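Local atomic coordinates of Non-heme chloroperoxidase CPO-A1 (Streptomyces aureofaciens, PDB entry 1A8Q), a protein that halogenates organic substrates without haem or metal cofactor, brominating as well as chlorinating, and may serve in 7-chlorotetracycline biosynthesis. Residues 116-120 against 251-255; 244-248 against 263-267; 34-38 against 254-258. One frame throughout, in Å; residues are numbered along the deposited sequence.

Interaction 1: 116-120 against 251-255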
loop_
_atom_site.group_PDB
_atom_site.type_symbol
_atom_site.label_atom_id
_atom_site.label_comp_id
_atom_site.label_asym_id
_atom_site.label_seq_id
_atom_site.Cartn_x
_atom_site.Cartn_y
_atom_site.Cartn_z
ATOM N N VAL A 116 0.406 -0.439 -10.275
ATOM C CA VAL A 116 0.174 -1.784 -9.764
ATOM C C VAL A 116 -0.550 -1.628 -8.425
ATOM O O VAL A 116 -0.033 -0.898 -7.579
ATOM C CB VAL A 116 1.493 -2.545 -9.487
ATOM C CG1 VAL A 116 1.212 -3.915 -8.901
ATOM C CG2 VAL A 116 2.298 -2.669 -10.802
ATOM N N LEU A 117 -1.641 -2.349 -8.239
ATOM C CA LEU A 117 -2.396 -2.280 -6.981
ATOM C C LEU A 117 -2.287 -3.647 -6.356
ATOM O O LEU A 117 -2.880 -4.617 -6.817
ATOM C CB LEU A 117 -3.873 -1.946 -7.288
ATOM C CG LEU A 117 -4.181 -0.513 -7.716
ATOM C CD1 LEU A 117 -5.698 -0.479 -8.004
ATOM C CD2 LEU A 117 -3.911 0.546 -6.669
ATOM N N LEU A 118 -1.474 -3.775 -5.294
ATOM C CA LEU A 118 -1.323 -5.071 -4.629
ATOM C C LEU A 118 -2.136 -5.112 -3.359
ATOM O O LEU A 118 -1.893 -4.287 -2.437
ATOM C CB LEU A 118 0.200 -5.191 -4.244
ATOM C CG LEU A 118 0.550 -6.433 -3.415
ATOM C CD1 LEU A 118 0.331 -7.742 -4.149
ATOM C CD2 LEU A 118 2.037 -6.395 -2.986
ATOM N N SER A 119 -3.102 -6.005 -3.289
ATOM C CA SER A 119 -3.951 -6.213 -2.098
ATOM C C SER A 119 -4.453 -4.870 -1.603
ATOM O O SER A 119 -4.358 -4.577 -0.395
ATOM C CB SER A 119 -3.123 -6.899 -0.997
ATOM O OG SER A 119 -2.438 -8.060 -1.552
ATOM N N ALA A 120 -5.013 -4.056 -2.502
ATOM C CA ALA A 120 -5.310 -2.682 -2.224
ATOM C C ALA A 120 -6.778 -2.421 -1.889
ATOM O O ALA A 120 -7.647 -3.153 -2.359
ATOM C CB ALA A 120 -4.905 -1.839 -3.440
ATOM N N SER A 251 -1.892 -14.393 1.484
ATOM C CA SER A 251 -2.384 -13.443 2.484
ATOM C C SER A 251 -2.276 -12.001 2.046
ATOM O O SER A 251 -2.018 -11.610 0.919
ATOM C CB SER A 251 -1.462 -13.636 3.707
ATOM O OG SER A 251 -0.152 -13.118 3.486
ATOM N N HIS A 252 -2.479 -11.100 3.018
ATOM C CA HIS A 252 -2.370 -9.679 2.823
ATOM C C HIS A 252 -0.892 -9.272 2.739
ATOM O O HIS A 252 -0.589 -8.190 2.237
ATOM C CB HIS A 252 -3.002 -8.927 4.021
ATOM C CG HIS A 252 -3.143 -7.448 3.771
ATOM N ND1 HIS A 252 -3.875 -7.003 2.685
ATOM C CD2 HIS A 252 -2.727 -6.338 4.392
ATOM C CE1 HIS A 252 -3.838 -5.693 2.621
ATOM N NE2 HIS A 252 -3.195 -5.239 3.684
ATOM N N GLY A 253 0.036 -10.120 3.169
ATOM C CA GLY A 253 1.440 -9.768 3.211
ATOM C C GLY A 253 2.296 -10.429 2.121
ATOM O O GLY A 253 3.492 -10.662 2.355
ATOM N N ILE A 254 1.772 -10.503 0.908
ATOM C CA ILE A 254 2.476 -11.122 -0.224
ATOM C C ILE A 254 3.872 -10.607 -0.455
ATOM O O ILE A 254 4.786 -11.432 -0.724
ATOM C CB ILE A 254 1.615 -10.894 -1.500
ATOM C CG1 ILE A 254 0.371 -11.790 -1.507
ATOM C CG2 ILE A 254 2.429 -11.113 -2.765
ATOM C CD1 ILE A 254 -0.688 -11.212 -2.458
ATOM N N ALA A 255 4.167 -9.305 -0.301
ATOM C CA ALA A 255 5.481 -8.784 -0.644
ATOM C C ALA A 255 6.573 -9.231 0.336
ATOM O O ALA A 255 7.754 -9.115 -0.023
ATOM C CB ALA A 255 5.451 -7.254 -0.638
HETATM O O HOH W 1 -3.770 -10.159 -0.669
HETATM O O HOH W 2 0.014 -8.139 -0.335
#

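Interaction 2: 244-248 against 263-267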
loop_
_atom_site.group_PDB
_atom_site.type_symbol
_atom_site.label_atom_id
_atom_site.label_comp_id
_atom_site.label_asym_id
_atom_site.label_seq_id
_atom_site.Cartn_x
_atom_site.Cartn_y
_atom_site.Cartn_z
ATOM N N LEU A 244 -6.176 -8.475 -13.905
ATOM C CA LEU A 244 -6.263 -8.966 -12.525
ATOM C C LEU A 244 -5.515 -10.282 -12.404
ATOM O O LEU A 244 -5.610 -11.146 -13.290
ATOM C CB LEU A 244 -7.725 -9.193 -12.121
ATOM C CG LEU A 244 -7.999 -9.946 -10.824
ATOM C CD1 LEU A 244 -7.684 -9.043 -9.613
ATOM C CD2 LEU A 244 -9.477 -10.343 -10.715
ATOM N N LYS A 245 -4.680 -10.463 -11.361
ATOM C CA LYS A 245 -4.049 -11.739 -11.106
ATOM C C LYS A 245 -4.424 -12.147 -9.682
ATOM O O LYS A 245 -4.028 -11.431 -8.742
ATOM C CB LYS A 245 -2.515 -11.695 -11.267
ATOM C CG LYS A 245 -2.055 -11.533 -12.712
ATOM C CD LYS A 245 -0.525 -11.607 -12.867
ATOM C CE LYS A 245 -0.236 -11.789 -14.369
ATOM N NZ LYS A 245 1.156 -12.266 -14.583
ATOM N N VAL A 246 -5.209 -13.187 -9.516
ATOM C CA VAL A 246 -5.583 -13.700 -8.208
ATOM C C VAL A 246 -4.493 -14.656 -7.719
ATOM O O VAL A 246 -4.111 -15.579 -8.433
ATOM C CB VAL A 246 -6.935 -14.413 -8.218
ATOM C CG1 VAL A 246 -7.258 -15.057 -6.870
ATOM C CG2 VAL A 246 -7.948 -13.352 -8.670
ATOM N N TYR A 247 -4.003 -14.405 -6.500
ATOM C CA TYR A 247 -2.980 -15.321 -5.948
ATOM C C TYR A 247 -3.688 -16.288 -5.027
ATOM O O TYR A 247 -4.050 -15.949 -3.887
ATOM C CB TYR A 247 -1.890 -14.535 -5.209
ATOM C CG TYR A 247 -0.794 -13.938 -6.054
ATOM C CD1 TYR A 247 -0.924 -13.657 -7.401
ATOM C CD2 TYR A 247 0.422 -13.581 -5.452
ATOM C CE1 TYR A 247 0.091 -13.070 -8.150
ATOM C CE2 TYR A 247 1.408 -12.952 -6.151
ATOM C CZ TYR A 247 1.294 -12.783 -7.515
ATOM O OH TYR A 247 2.286 -12.134 -8.177
ATOM N N GLU A 248 -3.913 -17.522 -5.475
ATOM C CA GLU A 248 -4.630 -18.502 -4.664
ATOM C C GLU A 248 -3.882 -18.826 -3.380
ATOM O O GLU A 248 -2.702 -19.134 -3.376
ATOM C CB GLU A 248 -4.871 -19.797 -5.504
ATOM C CG GLU A 248 -5.843 -19.506 -6.640
ATOM C CD GLU A 248 -6.461 -20.745 -7.261
ATOM O OE1 GLU A 248 -5.997 -21.873 -6.996
ATOM O OE2 GLU A 248 -7.429 -20.558 -8.039
ATOM N N LYS A 263 7.065 -14.797 -6.267
ATOM C CA LYS A 263 6.014 -14.834 -7.308
ATOM C C LYS A 263 5.647 -13.417 -7.680
ATOM O O LYS A 263 5.512 -13.068 -8.871
ATOM C CB LYS A 263 4.853 -15.685 -6.805
ATOM C CG LYS A 263 3.656 -15.817 -7.738
ATOM C CD LYS A 263 2.497 -16.418 -6.923
ATOM C CE LYS A 263 1.288 -16.629 -7.827
ATOM N NZ LYS A 263 0.408 -17.657 -7.162
ATOM N N PHE A 264 5.447 -12.516 -6.669
ATOM C CA PHE A 264 5.095 -11.143 -6.979
ATOM C C PHE A 264 6.220 -10.457 -7.710
ATOM O O PHE A 264 6.022 -9.705 -8.662
ATOM C CB PHE A 264 4.751 -10.337 -5.682
ATOM C CG PHE A 264 4.411 -8.905 -5.972
ATOM C CD1 PHE A 264 3.223 -8.581 -6.659
ATOM C CD2 PHE A 264 5.232 -7.868 -5.576
ATOM C CE1 PHE A 264 2.953 -7.269 -6.973
ATOM C CE2 PHE A 264 4.924 -6.547 -5.832
ATOM C CZ PHE A 264 3.770 -6.242 -6.533
ATOM N N ASN A 265 7.489 -10.657 -7.295
ATOM C CA ASN A 265 8.581 -9.995 -7.974
ATOM C C ASN A 265 8.591 -10.395 -9.477
ATOM O O ASN A 265 8.852 -9.529 -10.316
ATOM C CB ASN A 265 9.904 -10.420 -7.320
ATOM C CG ASN A 265 10.155 -9.789 -5.953
ATOM O OD1 ASN A 265 9.375 -8.922 -5.565
ATOM N ND2 ASN A 265 11.243 -10.224 -5.305
ATOM N N ARG A 266 8.337 -11.654 -9.729
ATOM C CA ARG A 266 8.329 -12.161 -11.129
ATOM C C ARG A 266 7.214 -11.486 -11.932
ATOM O O ARG A 266 7.448 -10.931 -13.013
ATOM C CB ARG A 266 8.107 -13.658 -11.065
ATOM C CG ARG A 266 8.381 -14.502 -12.300
ATOM C CD ARG A 266 8.919 -15.856 -11.807
ATOM N NE ARG A 266 9.994 -16.376 -12.654
ATOM C CZ ARG A 266 9.998 -17.600 -13.185
ATOM N NH1 ARG A 266 9.014 -18.469 -12.969
ATOM N NH2 ARG A 266 11.007 -17.979 -13.958
ATOM N N ASP A 267 6.027 -11.381 -11.343
ATOM C CA ASP A 267 4.912 -10.709 -12.019
ATOM C C ASP A 267 5.159 -9.233 -12.242
ATOM O O ASP A 267 4.746 -8.627 -13.228
ATOM C CB ASP A 267 3.570 -10.903 -11.294
ATOM C CG ASP A 267 3.022 -12.292 -11.499
ATOM O OD1 ASP A 267 3.379 -12.938 -12.538
ATOM O OD2 ASP A 267 2.256 -12.825 -10.678
HETATM O O HOH W 3 2.726 -9.507 -14.850
HETATM O O HOH W 4 -2.357 -18.513 -7.702
HETATM O O HOH W 5 -0.442 -17.650 -4.448
#

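Interaction 3: 34-38 against 254-258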
loop_
_atom_site.group_PDB
_atom_site.type_symbol
_atom_site.label_atom_id
_atom_site.label_comp_id
_atom_site.label_asym_id
_atom_site.label_seq_id
_atom_site.Cartn_x
_atom_site.Cartn_y
_atom_site.Cartn_z
ATOM N N ALA A 34 9.039 -2.120 4.125
ATOM C CA ALA A 34 8.171 -3.182 3.693
ATOM C C ALA A 34 8.397 -3.510 2.208
ATOM O O ALA A 34 7.763 -4.482 1.796
ATOM C CB ALA A 34 6.685 -2.840 3.849
ATOM N N TRP A 35 9.242 -2.776 1.532
ATOM C CA TRP A 35 9.444 -3.031 0.112
ATOM C C TRP A 35 10.896 -3.385 -0.188
ATOM O O TRP A 35 11.258 -3.419 -1.374
ATOM C CB TRP A 35 9.167 -1.728 -0.647
ATOM C CG TRP A 35 7.702 -1.334 -0.676
ATOM C CD1 TRP A 35 7.181 -0.172 -0.214
ATOM C CD2 TRP A 35 6.664 -2.020 -1.391
ATOM N NE1 TRP A 35 5.823 -0.115 -0.533
ATOM C CE2 TRP A 35 5.491 -1.228 -1.251
ATOM C CE3 TRP A 35 6.561 -3.250 -2.015
ATOM C CZ2 TRP A 35 4.267 -1.646 -1.798
ATOM C CZ3 TRP A 35 5.358 -3.657 -2.602
ATOM C CH2 TRP A 35 4.200 -2.852 -2.439
ATOM N N GLN A 36 11.759 -3.610 0.804
ATOM C CA GLN A 36 13.169 -3.801 0.408
ATOM C C GLN A 36 13.349 -4.952 -0.565
ATOM O O GLN A 36 14.235 -4.826 -1.413
ATOM C CB GLN A 36 14.015 -4.032 1.673
ATOM C CG GLN A 36 14.101 -2.661 2.386
ATOM C CD GLN A 36 15.436 -2.470 3.088
ATOM O OE1 GLN A 36 16.444 -3.036 2.659
ATOM N NE2 GLN A 36 15.429 -1.664 4.146
ATOM N N ASP A 37 12.614 -6.051 -0.428
ATOM C CA ASP A 37 12.794 -7.160 -1.376
ATOM C C ASP A 37 12.500 -6.698 -2.810
ATOM O O ASP A 37 13.234 -7.078 -3.733
ATOM C CB ASP A 37 11.895 -8.299 -0.981
ATOM C CG ASP A 37 12.257 -8.982 0.334
ATOM O OD1 ASP A 37 13.232 -9.741 0.431
ATOM O OD2 ASP A 37 11.449 -8.849 1.264
ATOM N N GLN A 38 11.413 -5.969 -2.987
ATOM C CA GLN A 38 11.027 -5.506 -4.319
ATOM C C GLN A 38 11.914 -4.425 -4.845
ATOM O O GLN A 38 12.200 -4.336 -6.052
ATOM C CB GLN A 38 9.547 -4.973 -4.305
ATOM C CG GLN A 38 8.593 -6.127 -4.100
ATOM C CD GLN A 38 8.580 -6.747 -2.730
ATOM O OE1 GLN A 38 8.633 -6.038 -1.723
ATOM N NE2 GLN A 38 8.499 -8.070 -2.685
ATOM N N ILE A 254 1.772 -10.503 0.908
ATOM C CA ILE A 254 2.476 -11.122 -0.224
ATOM C C ILE A 254 3.872 -10.607 -0.455
ATOM O O ILE A 254 4.786 -11.432 -0.724
ATOM C CB ILE A 254 1.615 -10.894 -1.500
ATOM C CG1 ILE A 254 0.371 -11.790 -1.507
ATOM C CG2 ILE A 254 2.429 -11.113 -2.765
ATOM C CD1 ILE A 254 -0.688 -11.212 -2.458
ATOM N N ALA A 255 4.167 -9.305 -0.301
ATOM C CA ALA A 255 5.481 -8.784 -0.644
ATOM C C ALA A 255 6.573 -9.231 0.336
ATOM O O ALA A 255 7.754 -9.115 -0.023
ATOM C CB ALA A 255 5.451 -7.254 -0.638
ATOM N N MET A 256 6.193 -9.666 1.541
ATOM C CA MET A 256 7.174 -10.032 2.557
ATOM C C MET A 256 7.259 -11.504 2.882
ATOM O O MET A 256 8.197 -11.954 3.560
ATOM C CB MET A 256 6.772 -9.266 3.870
ATOM C CG MET A 256 7.171 -7.808 3.772
ATOM S SD MET A 256 6.292 -6.852 5.087
ATOM C CE MET A 256 4.679 -6.789 4.369
ATOM N N VAL A 257 6.291 -12.323 2.446
ATOM C CA VAL A 257 6.255 -13.735 2.870
ATOM C C VAL A 257 7.049 -14.602 1.892
ATOM O O VAL A 257 6.893 -14.476 0.678
ATOM C CB VAL A 257 4.797 -14.235 2.877
ATOM C CG1 VAL A 257 4.741 -15.749 3.118
ATOM C CG2 VAL A 257 3.950 -13.575 3.969
ATOM N N PRO A 258 7.915 -15.468 2.373
ATOM C CA PRO A 258 8.693 -16.345 1.491
ATOM C C PRO A 258 7.782 -17.071 0.499
ATOM O O PRO A 258 6.737 -17.571 0.903
ATOM C CB PRO A 258 9.284 -17.380 2.454
ATOM C CG PRO A 258 9.458 -16.601 3.729
ATOM C CD PRO A 258 8.221 -15.732 3.804
HETATM O O HOH W 6 10.708 -10.858 3.682
#

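Interaction 1: 116-120 against 251-255
No direct hydrogen bond joins these two buried segments; two waters carry the polar link, both held by the hydroxyl of S119. S119 OG gives its proton to water 1 (2.6 Å), which donates to S251 O at 2.8 Å. Water 2 donates to S119 OG (2.7 Å) and to H252 O (2.6 Å), and takes a weak bond from I254 N at 3.2 Å. S119 stands past the end of its strand with a left-handed backbone (phi/psi 48/50), and its carbonyl meets the edge of the catalytic imidazole, S119 O to H252 CE1 being 3.3 Å. The ring nitrogens serve the triad: NE2 is hydrogen-bonded to S94 OG and ND1 to D223 OD2. In the histidine loop, G253 N bonds S251 OG at 3.0 Å, an ST turn. L118 CD1 packs on I254 CD1 (4.0 Å), L118 CD2 on A255 CB (4.2 Å). Strand 112-118 lies between strands 88-93 and 215-220, and F264 of helix 260-272 packs against L118 and I254.

Interaction 2: 244-248 against 263-267
The 263-267 part of helix 260-272 runs almost antiparallel to strand 244-247, at 167°, with the segment axes approaching to 11.6 Å, so long side chains have to bridge the gap. D267 is the main acceptor. Its OD2 receives the phenol proton of Y247 OH at 2.6 Å, a short bond near the plane of the ring, while its OD1 forms a salt bridge with K245 NZ at 3.1 Å, weak as a hydrogen bond. The K245 ammonium has further partners: water 3 accepts from K245 NZ (3.2 Å) and donates to D267 O (2.7 Å), and E270 adds a long, weak ion pair.

One turn earlier, K263 lays its extended chain over one face of the Y247 ring. K263 CE sits 3.6 Å from the Y247 ring centroid, a CH-pi contact, and K263 NZ is 4.3 Å from that centroid in a cation-pi interaction. Two waters accept hydrogen bonds from the same ammonium: water 4, 2.9 Å from K263 NZ, accepts from E248 N (also 2.9 Å), and water 5, 2.8 Å from K263 NZ, donates to E248 O at 2.9 Å. The backbone of Y247 is meanwhile paired with strand 215-220.

A single carboxylate therefore answers both a phenol and an ammonium, and the buried tyrosine, with its hydroxyl bonded and its face under a lysine, ties the last strand of the sheet to the C-terminal helix.

Interaction 3: 34-38 against 254-258
A34 starts the contact in a short 3-10 turn: its methyl lies beside the thioether of M256, with A34 CB 4.2 Å from M256 SD, and A34 O approaches M256 CG at 3.9 Å. W35 follows at the N-cap position of helix 36-44. Its CA-to-CB bond points away from the loop, yet the indole reaches back far enough for W35 CZ3 to come within 4.1 Å of A255 CB; the same ring system also meets F24 and packs on V91 and H93 of the central sheet.

D37, on the first turn of the helix, works through water 6, which donates both to D37 OD2 (3.2 Å) and to M256 O (2.7 Å). Its other oxygen, OD1, has a salt bridge to K261 at the start of the C-terminal helix. Q38 closes the segment with the one direct hydrogen bond, from Q38 NE2 to A255 O, 3.0 Å long and nearly straight at 158°. Q38 OE1 lies 3.6 Å from A255 CB, and NE2 has a second acceptor in N265 OD1.

A255 is thus met at both its methyl and its carbonyl, the methyl by W35 CZ3 and Q38 OE1, the carbonyl by a hydrogen bond from Q38 NE2. A loop carbonyl without regular backbone pairing, three residues past the catalytic histidine, finds its donor in a glutamine side chain, while the rest of the contact is apolar or water-mediated.

Overall arrangement
All three contacts gather round the loop between strand 243-247 and helix 260-272 of an alpha/beta hydrolase fold. The centres of interactions 1 and 2 are about 9 Å apart, 1 and 3 about 10 Å, 2 and 3 about 13 Å. Along the chain come 34-38, 116-120, 244-248, 251-258 and 263-267. The I254 side chain joins interactions 1 and 2, touching L118, Y247 and F264; interaction 3 shares I254 and A255 with interaction 1, but of these A255 alone touches 34-38. Strands 112-118 and 243-247 belong to the same sheet, separated by 215-220. The loop carrying H252 of the triad is contacted by the sheet, the C-terminal helix and helix 36-44, consistent with a fixed position for the histidine.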